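Local atomic coordinates of 11S globulin seed storage protein (Amaranthus hypochondriacus, PDB entry 3QAC), a protein that probably serves as a nutrient reservoir of the seed, as a two-cupin member of the 11S globulin storage family. Residues His345-Cys350 with Gly375-Val380; Met85-Cys90 with Ala144-Trp149; Gly11-Ile16 with Glu44-Gly49. All coordinates share one frame; numbering follows the deposited sequence.

How the interactions relate
Along the chain interaction 3 comes first, then interaction 2, then interaction 1, each closing before the next opens. Interactions 2 and 1 each pair antiparallel strands, in the first and the second cupin respectively; their centres are 28 Å apart and their nearest atoms about 17 Å. Interaction 3 joins the N-terminal loop to helix 43-48. It touches interaction 1, with centres 14 Å apart: Phe45 packs on Leu377 and Val379, Glu44 on Val379, and Cys47 on His345. Helix 43-48 therefore connects the two domains. Interaction 2 lies apart, its centre 31 Å from that of interaction 3. Interactions 1 and 3 border the second subunit and interaction 2 the third, so the contacts face both neighbours in the trimer.

Interaction 1: His345-Cys350 with Gly375-Val380; sequences HNIMYC and GQLVVV
Tyr349 lies across Leu377 and Gly375 at one end of an antiparallel strand pair, and its ring can be followed outward atom by atom. CB leaves the strand with CG anti to the backbone N (chi1 177°), which carries the ring along toward the start of the other segment. CD1 then stands 4.2 Å from Leu377 CB, which lies at the ring edge, and CE1 stands 3.8 Å from Gly375 CA. At the tip, OH is 3.6 Å from Gly375 CA and hydrogen-bonds to Glu77 and Arg54, both within the first cupin.

Six N-H to O bonds join the backbones along the pair. Asn346 and Val380 exchange a pair, as do Met348 and Val378. Cys350 divides its bonds: its N reaches Gln376 O at 2.7 Å, its O accepts from Gly375 N at 2.9 Å, and the regular pairing shifts by one residue where the strand begins. Axes at 162° confirm the antiparallel course.

Ile347, Tyr349, Leu377 and Val379 share a face, on which Ile347 CG2 lies 4.1 Å from Leu377 CD2. Helix 43-48 packs there on Leu377 and Val379. Met348 and Val378 are on the other, where bending at chi3 brings Met348 CE to 3.4 Å from Val378 CG1, tighter than usual for two carbons.

This is the edge of a cupin sheet within the chain, strand 394-401 flanking 346-351 on its other side. Hydrogen bonds thus pair the backbones, apolar contacts dominate between side chains, and the phenol hydroxyl adds a polar link to the first cupin.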
loop_
_atom_site.group_PDB
_atom_site.type_symbol
_atom_site.label_atom_id
_atom_site.label_comp_id
_atom_site.label_asym_id
_atom_site.label_seq_id
_atom_site.Cartn_x
_atom_site.Cartn_y
_atom_site.Cartn_z
ATOM N N HIS A 345 2.048 7.269 -12.917
ATOM C CA HIS A 345 2.138 6.885 -14.320
ATOM C C HIS A 345 1.010 7.587 -15.020
ATOM O O HIS A 345 -0.066 7.779 -14.475
ATOM C CB HIS A 345 1.966 5.369 -14.537
ATOM C CG HIS A 345 3.032 4.548 -13.894
ATOM N ND1 HIS A 345 4.307 4.448 -14.414
ATOM C CD2 HIS A 345 3.027 3.804 -12.766
ATOM C CE1 HIS A 345 5.042 3.686 -13.626
ATOM N NE2 HIS A 345 4.288 3.275 -12.624
ATOM N N ASN A 346 1.245 7.926 -16.267
ATOM C CA ASN A 346 0.244 8.616 -17.016
ATOM C C ASN A 346 -0.124 7.815 -18.253
ATOM O O ASN A 346 0.698 7.648 -19.162
ATOM C CB ASN A 346 0.814 9.960 -17.407
ATOM C CG ASN A 346 -0.226 10.873 -17.874
ATOM O OD1 ASN A 346 -1.119 10.455 -18.597
ATOM N ND2 ASN A 346 -0.155 12.136 -17.451
ATOM N N ILE A 347 -1.336 7.291 -18.289
ATOM C CA ILE A 347 -1.762 6.583 -19.477
ATOM C C ILE A 347 -2.469 7.608 -20.318
ATOM O O ILE A 347 -3.637 7.902 -20.102
ATOM C CB ILE A 347 -2.667 5.363 -19.197
ATOM C CG1 ILE A 347 -1.879 4.265 -18.489
ATOM C CG2 ILE A 347 -3.184 4.775 -20.498
ATOM C CD1 ILE A 347 -1.358 4.664 -17.085
ATOM N N MET A 348 -1.725 8.188 -21.247
ATOM C CA MET A 348 -2.285 9.193 -22.123
ATOM C C MET A 348 -2.893 8.609 -23.386
ATOM O O MET A 348 -2.195 8.133 -24.278
ATOM C CB MET A 348 -1.249 10.216 -22.531
ATOM C CG MET A 348 -1.795 11.033 -23.672
ATOM S SD MET A 348 -0.710 12.343 -24.114
ATOM C CE MET A 348 0.747 11.397 -24.496
ATOM N N TYR A 349 -4.205 8.676 -23.440
ATOM C CA TYR A 349 -4.999 8.230 -24.559
ATOM C C TYR A 349 -5.335 9.400 -25.462
ATOM O O TYR A 349 -5.832 10.442 -24.990
ATOM C CB TYR A 349 -6.296 7.726 -23.989
ATOM C CG TYR A 349 -7.295 7.271 -25.003
ATOM C CD1 TYR A 349 -7.156 6.035 -25.633
ATOM C CD2 TYR A 349 -8.403 8.045 -25.304
ATOM C CE1 TYR A 349 -8.081 5.600 -26.541
ATOM C CE2 TYR A 349 -9.339 7.609 -26.221
ATOM C CZ TYR A 349 -9.165 6.381 -26.836
ATOM O OH TYR A 349 -10.085 5.922 -27.746
ATOM N N CYS A 350 -5.088 9.243 -26.757
ATOM C CA CYS A 350 -5.430 10.311 -27.682
ATOM C C CYS A 350 -6.883 10.233 -28.086
ATOM O O CYS A 350 -7.337 9.236 -28.643
ATOM C CB CYS A 350 -4.561 10.300 -28.927
ATOM S SG CYS A 350 -5.083 11.597 -30.067
ATOM N N GLY A 375 -7.356 7.246 -30.769
ATOM C CA GLY A 375 -7.538 5.882 -30.317
ATOM C C GLY A 375 -6.259 5.206 -29.897
ATOM O O GLY A 375 -6.284 4.056 -29.476
ATOM N N GLN A 376 -5.141 5.901 -30.040
ATOM C CA GLN A 376 -3.870 5.380 -29.560
ATOM C C GLN A 376 -3.551 5.945 -28.188
ATOM O O GLN A 376 -3.973 7.057 -27.847
ATOM C CB GLN A 376 -2.745 5.772 -30.495
ATOM C CG GLN A 376 -2.993 5.446 -31.957
ATOM C CD GLN A 376 -1.792 5.787 -32.817
ATOM O OE1 GLN A 376 -1.193 6.852 -32.672
ATOM N NE2 GLN A 376 -1.432 4.881 -33.714
ATOM N N LEU A 377 -2.782 5.196 -27.410
ATOM C CA LEU A 377 -2.346 5.697 -26.129
ATOM C C LEU A 377 -0.885 5.410 -25.982
ATOM O O LEU A 377 -0.366 4.481 -26.585
ATOM C CB LEU A 377 -3.137 5.047 -24.993
ATOM C CG LEU A 377 -3.002 3.521 -24.852
ATOM C CD1 LEU A 377 -1.692 3.167 -24.159
ATOM C CD2 LEU A 377 -4.191 2.950 -24.077
ATOM N N VAL A 378 -0.206 6.214 -25.184
ATOM C CA VAL A 378 1.127 5.849 -24.762
ATOM C C VAL A 378 1.158 5.876 -23.249
ATOM O O VAL A 378 0.452 6.670 -22.612
ATOM C CB VAL A 378 2.190 6.789 -25.337
ATOM C CG1 VAL A 378 1.882 8.260 -24.969
ATOM C CG2 VAL A 378 3.583 6.364 -24.866
ATOM N N VAL A 379 1.976 5.010 -22.675
ATOM C CA VAL A 379 2.144 4.996 -21.248
ATOM C C VAL A 379 3.353 5.826 -20.914
ATOM O O VAL A 379 4.478 5.512 -21.329
ATOM C CB VAL A 379 2.375 3.581 -20.711
ATOM C CG1 VAL A 379 2.601 3.611 -19.191
ATOM C CG2 VAL A 379 1.214 2.695 -21.060
ATOM N N VAL A 380 3.120 6.896 -20.176
ATOM C CA VAL A 380 4.196 7.696 -19.630
ATOM C C VAL A 380 4.459 7.265 -18.200
ATOM O O VAL A 380 3.633 7.484 -17.328
ATOM C CB VAL A 380 3.843 9.185 -19.594
ATOM C CG1 VAL A 380 5.109 9.994 -19.318
ATOM C CG2 VAL A 380 3.155 9.630 -20.913
#

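Interaction 2: Met85-Cys90 with Ala144-Trp149; sequences MMIPGC and AGVSHW
Two torsions fold Met86 back toward Ser147 and Trp149: chi2 of 92°, an unusual value, and chi3 of 81° bend the chain twice. Trp149 has its CG between the backbone N and the carbonyl carbon, which sends the indole toward the sulfur. The result is a Met-aromatic contact on an antiparallel strand pair of the first cupin. SD is 3.6 Å from Trp149 CD1 and lies 76° off the normal of the five-membered ring, which places it at the edge. The bend also returns CE to 3.2 Å from Ser147 OG, a hydroxyl that hydrogen-bonds to Gln409 of the third subunit. An alanine in place of Met86 would remove the sulfur and methyl and would probably leave the indole edge without this neighbour and a gap beside Ser147.

The strands are joined directly by Met86 N to Ser147 O, 3.0 Å and nearly straight. Farther along they separate, and a water bridges them, donating to Met86 O and accepting from Ser147 N. Val146 CG1 rests against both Met85 CG (3.5 Å) and Ile87 CG1 (3.9 Å). From Ile87 a type II turn leads to Cys90, disulfide-bonded to Cys283, probably the link that holds the acidic and basic chains together after the precursor is cleaved. Within 144-149, the His148 imidazole lies with Val146 O in the ring plane, and ND1 donates to that oxygen at 2.9 Å.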
loop_
_atom_site.group_PDB
_atom_site.type_symbol
_atom_site.label_atom_id
_atom_site.label_comp_id
_atom_site.label_asym_id
_atom_site.label_seq_id
_atom_site.Cartn_x
_atom_site.Cartn_y
_atom_site.Cartn_z
ATOM N N MET A 85 -25.176 1.784 -10.984
ATOM C CA MET A 85 -24.247 1.218 -10.023
ATOM C C MET A 85 -25.007 0.568 -8.869
ATOM O O MET A 85 -25.856 1.201 -8.249
ATOM C CB MET A 85 -23.365 2.328 -9.495
ATOM C CG MET A 85 -21.911 2.106 -9.682
ATOM S SD MET A 85 -21.198 3.742 -9.728
ATOM C CE MET A 85 -21.966 4.273 -11.242
ATOM N N MET A 86 -24.722 -0.697 -8.587
ATOM C CA MET A 86 -25.401 -1.376 -7.493
ATOM C C MET A 86 -24.497 -1.411 -6.289
ATOM O O MET A 86 -23.884 -2.436 -5.987
ATOM C CB MET A 86 -25.815 -2.802 -7.866
ATOM C CG MET A 86 -26.843 -2.879 -8.992
ATOM S SD MET A 86 -26.040 -3.037 -10.590
ATOM C CE MET A 86 -25.677 -4.795 -10.609
ATOM N N ILE A 87 -24.395 -0.282 -5.607
ATOM C CA ILE A 87 -23.535 -0.212 -4.448
ATOM C C ILE A 87 -24.263 -0.796 -3.258
ATOM O O ILE A 87 -25.384 -0.398 -2.951
ATOM C CB ILE A 87 -23.115 1.211 -4.158
ATOM C CG1 ILE A 87 -22.412 1.808 -5.385
ATOM C CG2 ILE A 87 -22.223 1.244 -2.943
ATOM C CD1 ILE A 87 -22.339 3.345 -5.392
ATOM N N PRO A 88 -23.628 -1.760 -2.586
ATOM C CA PRO A 88 -24.212 -2.439 -1.426
ATOM C C PRO A 88 -24.566 -1.454 -0.325
ATOM O O PRO A 88 -23.680 -0.762 0.179
ATOM C CB PRO A 88 -23.075 -3.353 -0.949
ATOM C CG PRO A 88 -22.249 -3.561 -2.143
ATOM C CD PRO A 88 -22.282 -2.260 -2.887
ATOM N N GLY A 89 -25.848 -1.385 0.023
ATOM C CA GLY A 89 -26.286 -0.599 1.162
ATOM C C GLY A 89 -27.014 0.675 0.791
ATOM O O GLY A 89 -27.626 1.319 1.646
ATOM N N CYS A 90 -26.952 1.043 -0.485
ATOM C CA CYS A 90 -27.559 2.293 -0.928
ATOM C C CYS A 90 -29.061 2.124 -1.106
ATOM O O CYS A 90 -29.537 1.013 -1.332
ATOM C CB CYS A 90 -26.881 2.805 -2.196
ATOM S SG CYS A 90 -25.162 3.328 -1.907
ATOM N N ALA A 144 -13.493 -0.517 -6.692
ATOM C CA ALA A 144 -13.268 -1.942 -6.852
ATOM C C ALA A 144 -14.510 -2.732 -6.457
ATOM O O ALA A 144 -15.161 -2.417 -5.478
ATOM C CB ALA A 144 -12.090 -2.370 -6.031
ATOM N N GLY A 145 -14.843 -3.749 -7.240
ATOM C CA GLY A 145 -15.859 -4.699 -6.845
ATOM C C GLY A 145 -17.292 -4.245 -7.074
ATOM O O GLY A 145 -18.216 -5.049 -6.991
ATOM N N VAL A 146 -17.491 -2.956 -7.344
ATOM C CA VAL A 146 -18.844 -2.449 -7.554
ATOM C C VAL A 146 -19.461 -2.941 -8.875
ATOM O O VAL A 146 -18.953 -2.683 -9.980
ATOM C CB VAL A 146 -18.921 -0.898 -7.456
ATOM C CG1 VAL A 146 -20.287 -0.411 -7.863
ATOM C CG2 VAL A 146 -18.599 -0.428 -6.044
ATOM N N SER A 147 -20.561 -3.658 -8.743
ATOM C CA SER A 147 -21.252 -4.190 -9.895
ATOM C C SER A 147 -21.935 -3.046 -10.635
ATOM O O SER A 147 -22.419 -2.085 -10.025
ATOM C CB SER A 147 -22.285 -5.206 -9.436
ATOM O OG SER A 147 -23.194 -4.580 -8.547
ATOM N N HIS A 148 -21.978 -3.133 -11.955
ATOM C CA HIS A 148 -22.552 -2.043 -12.717
ATOM C C HIS A 148 -22.872 -2.469 -14.127
ATOM O O HIS A 148 -22.249 -3.382 -14.682
ATOM C CB HIS A 148 -21.586 -0.864 -12.754
ATOM C CG HIS A 148 -20.272 -1.194 -13.378
ATOM N ND1 HIS A 148 -19.251 -1.794 -12.677
ATOM C CD2 HIS A 148 -19.820 -1.041 -14.647
ATOM C CE1 HIS A 148 -18.225 -1.997 -13.490
ATOM N NE2 HIS A 148 -18.543 -1.539 -14.686
ATOM N N TRP A 149 -23.857 -1.796 -14.701
ATOM C CA TRP A 149 -24.234 -2.020 -16.080
ATOM C C TRP A 149 -24.343 -0.659 -16.736
ATOM O O TRP A 149 -24.453 0.364 -16.059
ATOM C CB TRP A 149 -25.563 -2.763 -16.152
ATOM C CG TRP A 149 -26.620 -2.101 -15.349
ATOM C CD1 TRP A 149 -26.929 -2.341 -14.047
ATOM C CD2 TRP A 149 -27.509 -1.075 -15.790
ATOM N NE1 TRP A 149 -27.961 -1.539 -13.650
ATOM C CE2 TRP A 149 -28.337 -0.746 -14.701
ATOM C CE3 TRP A 149 -27.693 -0.405 -17.005
ATOM C CZ2 TRP A 149 -29.325 0.230 -14.777
ATOM C CZ3 TRP A 149 -28.686 0.572 -17.081
ATOM C CH2 TRP A 149 -29.488 0.877 -15.971
HETATM O O HOH W 1 -21.607 -3.980 -5.888
#

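Interaction 3: Gly11-Ile16 with Glu44-Gly49; sequences GNECQI and EFRCAG
A disulfide between Cys14 and Cys47 is the covalent core of this contact, joining an irregular N-terminal loop to a helix. The SG atoms are 2.0 Å apart, and the torsion about the S-S bond is 104°, somewhat wider than a right angle. The two ends are reached differently: Cys47 SG is anti to its backbone N (chi1 171°), pointing off the helix toward the loop, while Cys14 SG lies beside its own N and anti to its carbonyl carbon. Cys14 CA and Cys47 CA come to 4.9 Å, and Cys47 CB also sits 3.4 Å from Glu13 O.

Glu13 flanks the bridge. Its chain bends at chi2, and OE1 forms a salt bridge with Arg46 NH1 at 3.3 Å, with the oxygen near the guanidinium plane and at its edge. The carboxylate and guanidinium planes are 87° apart, so the flat groups do not meet in the paired, coplanar fashion; one oxygen faces one nitrogen. Arg46 NE is held separately by the carbonyl of Asn41, which limits how the guanidinium can turn.

The loop is shaped by a type I beta turn from Asn12 to Gln15, overlapped by an inverse gamma turn centred on Gln15, with a weak bond from Ile16 N to Cys14 O. The helix is 43-48, which comes between strands 33-37 and 51-57 of the first cupin in the sequence and lies at the interdomain boundary, where the disulfide ties the start of the chain to it.

Past the bridge, Ile16 drops its CD1 methyl to 4.0 Å from Cys47 CB and to the same distance from Glu44 CA, so the methyl lies against the helix at these two residues. Cys14 N meanwhile donates to a carboxylate oxygen of Asp174 of the second subunit.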
loop_
_atom_site.group_PDB
_atom_site.type_symbol
_atom_site.label_atom_id
_atom_site.label_comp_id
_atom_site.label_asym_id
_atom_site.label_seq_id
_atom_site.Cartn_x
_atom_site.Cartn_y
_atom_site.Cartn_z
ATOM N N GLY A 11 11.129 -7.878 -11.709
ATOM C CA GLY A 11 10.904 -6.516 -11.265
ATOM C C GLY A 11 11.716 -5.480 -12.018
ATOM O O GLY A 11 12.268 -4.550 -11.420
ATOM N N ASN A 12 11.794 -5.634 -13.336
ATOM C CA ASN A 12 12.488 -4.651 -14.160
ATOM C C ASN A 12 11.628 -4.079 -15.257
ATOM O O ASN A 12 12.135 -3.539 -16.239
ATOM C CB ASN A 12 13.749 -5.255 -14.755
ATOM C CG ASN A 12 14.882 -5.275 -13.772
ATOM O OD1 ASN A 12 15.141 -6.294 -13.129
ATOM N ND2 ASN A 12 15.553 -4.132 -13.618
ATOM N N GLU A 13 10.318 -4.204 -15.098
ATOM C CA GLU A 13 9.410 -3.761 -16.145
ATOM C C GLU A 13 9.425 -2.248 -16.355
ATOM O O GLU A 13 8.988 -1.780 -17.405
ATOM C CB GLU A 13 7.996 -4.267 -15.895
ATOM C CG GLU A 13 7.647 -4.296 -14.441
ATOM C CD GLU A 13 8.203 -5.516 -13.771
ATOM O OE1 GLU A 13 8.045 -6.615 -14.350
ATOM O OE2 GLU A 13 8.789 -5.375 -12.680
ATOM N N CYS A 14 9.948 -1.483 -15.392
ATOM C CA CYS A 14 10.051 -0.038 -15.595
ATOM C C CYS A 14 11.402 0.438 -16.117
ATOM O O CYS A 14 11.586 1.630 -16.313
ATOM C CB CYS A 14 9.657 0.737 -14.331
ATOM S SG CYS A 14 7.938 0.518 -13.897
ATOM N N GLN A 15 12.341 -0.484 -16.336
ATOM C CA GLN A 15 13.558 -0.181 -17.089
ATOM C C GLN A 15 13.171 -0.065 -18.553
ATOM O O GLN A 15 13.348 -0.985 -19.329
ATOM C CB GLN A 15 14.573 -1.310 -16.956
ATOM C CG GLN A 15 15.008 -1.575 -15.538
ATOM C CD GLN A 15 15.737 -0.399 -14.953
ATOM O OE1 GLN A 15 15.122 0.508 -14.390
ATOM N NE2 GLN A 15 17.057 -0.397 -15.086
ATOM N N ILE A 16 12.641 1.082 -18.927
ATOM C CA ILE A 16 12.069 1.257 -20.233
ATOM C C ILE A 16 12.954 2.130 -21.117
ATOM O O ILE A 16 13.337 3.238 -20.729
ATOM C CB ILE A 16 10.671 1.850 -20.080
ATOM C CG1 ILE A 16 9.712 0.743 -19.647
ATOM C CG2 ILE A 16 10.218 2.544 -21.356
ATOM C CD1 ILE A 16 8.415 1.273 -19.184
ATOM N N GLU A 44 5.250 -1.536 -20.821
ATOM C CA GLU A 44 4.898 -0.303 -20.144
ATOM C C GLU A 44 3.572 -0.444 -19.394
ATOM O O GLU A 44 3.351 0.276 -18.432
ATOM C CB GLU A 44 4.919 0.919 -21.079
ATOM C CG GLU A 44 4.013 0.833 -22.296
ATOM C CD GLU A 44 4.718 0.203 -23.509
ATOM O OE1 GLU A 44 5.271 -0.921 -23.373
ATOM O OE2 GLU A 44 4.724 0.840 -24.592
ATOM N N PHE A 45 2.704 -1.368 -19.818
ATOM C CA PHE A 45 1.505 -1.665 -19.037
ATOM C C PHE A 45 1.866 -2.416 -17.768
ATOM O O PHE A 45 1.261 -2.209 -16.715
ATOM C CB PHE A 45 0.471 -2.465 -19.819
ATOM C CG PHE A 45 -0.332 -1.639 -20.767
ATOM C CD1 PHE A 45 -0.533 -2.057 -22.066
ATOM C CD2 PHE A 45 -0.872 -0.437 -20.367
ATOM C CE1 PHE A 45 -1.268 -1.306 -22.956
ATOM C CE2 PHE A 45 -1.616 0.328 -21.257
ATOM C CZ PHE A 45 -1.803 -0.112 -22.570
ATOM N N ARG A 46 2.849 -3.300 -17.877
ATOM C CA ARG A 46 3.277 -4.062 -16.722
ATOM C C ARG A 46 3.894 -3.090 -15.719
ATOM O O ARG A 46 3.636 -3.166 -14.524
ATOM C CB ARG A 46 4.268 -5.173 -17.132
ATOM C CG ARG A 46 3.614 -6.284 -17.955
ATOM C CD ARG A 46 4.459 -7.562 -18.013
ATOM N NE ARG A 46 5.504 -7.467 -19.033
ATOM C CZ ARG A 46 6.799 -7.361 -18.756
ATOM N NH1 ARG A 46 7.195 -7.355 -17.479
ATOM N NH2 ARG A 46 7.695 -7.267 -19.747
ATOM N N CYS A 47 4.706 -2.173 -16.226
ATOM C CA CYS A 47 5.313 -1.147 -15.409
ATOM C C CYS A 47 4.240 -0.299 -14.698
ATOM O O CYS A 47 4.364 -0.009 -13.513
ATOM C CB CYS A 47 6.192 -0.248 -16.279
ATOM S SG CYS A 47 6.809 1.219 -15.414
ATOM N N ALA A 48 3.198 0.096 -15.435
ATOM C CA ALA A 48 2.155 0.972 -14.914
ATOM C C ALA A 48 1.176 0.192 -14.051
ATOM O O ALA A 48 0.556 0.739 -13.149
ATOM C CB ALA A 48 1.426 1.666 -16.050
ATOM N N GLY A 49 1.055 -1.102 -14.322
ATOM C CA GLY A 49 0.168 -1.954 -13.548
ATOM C C GLY A 49 -1.282 -1.641 -13.847
ATOM O O GLY A 49 -2.124 -1.555 -12.948
#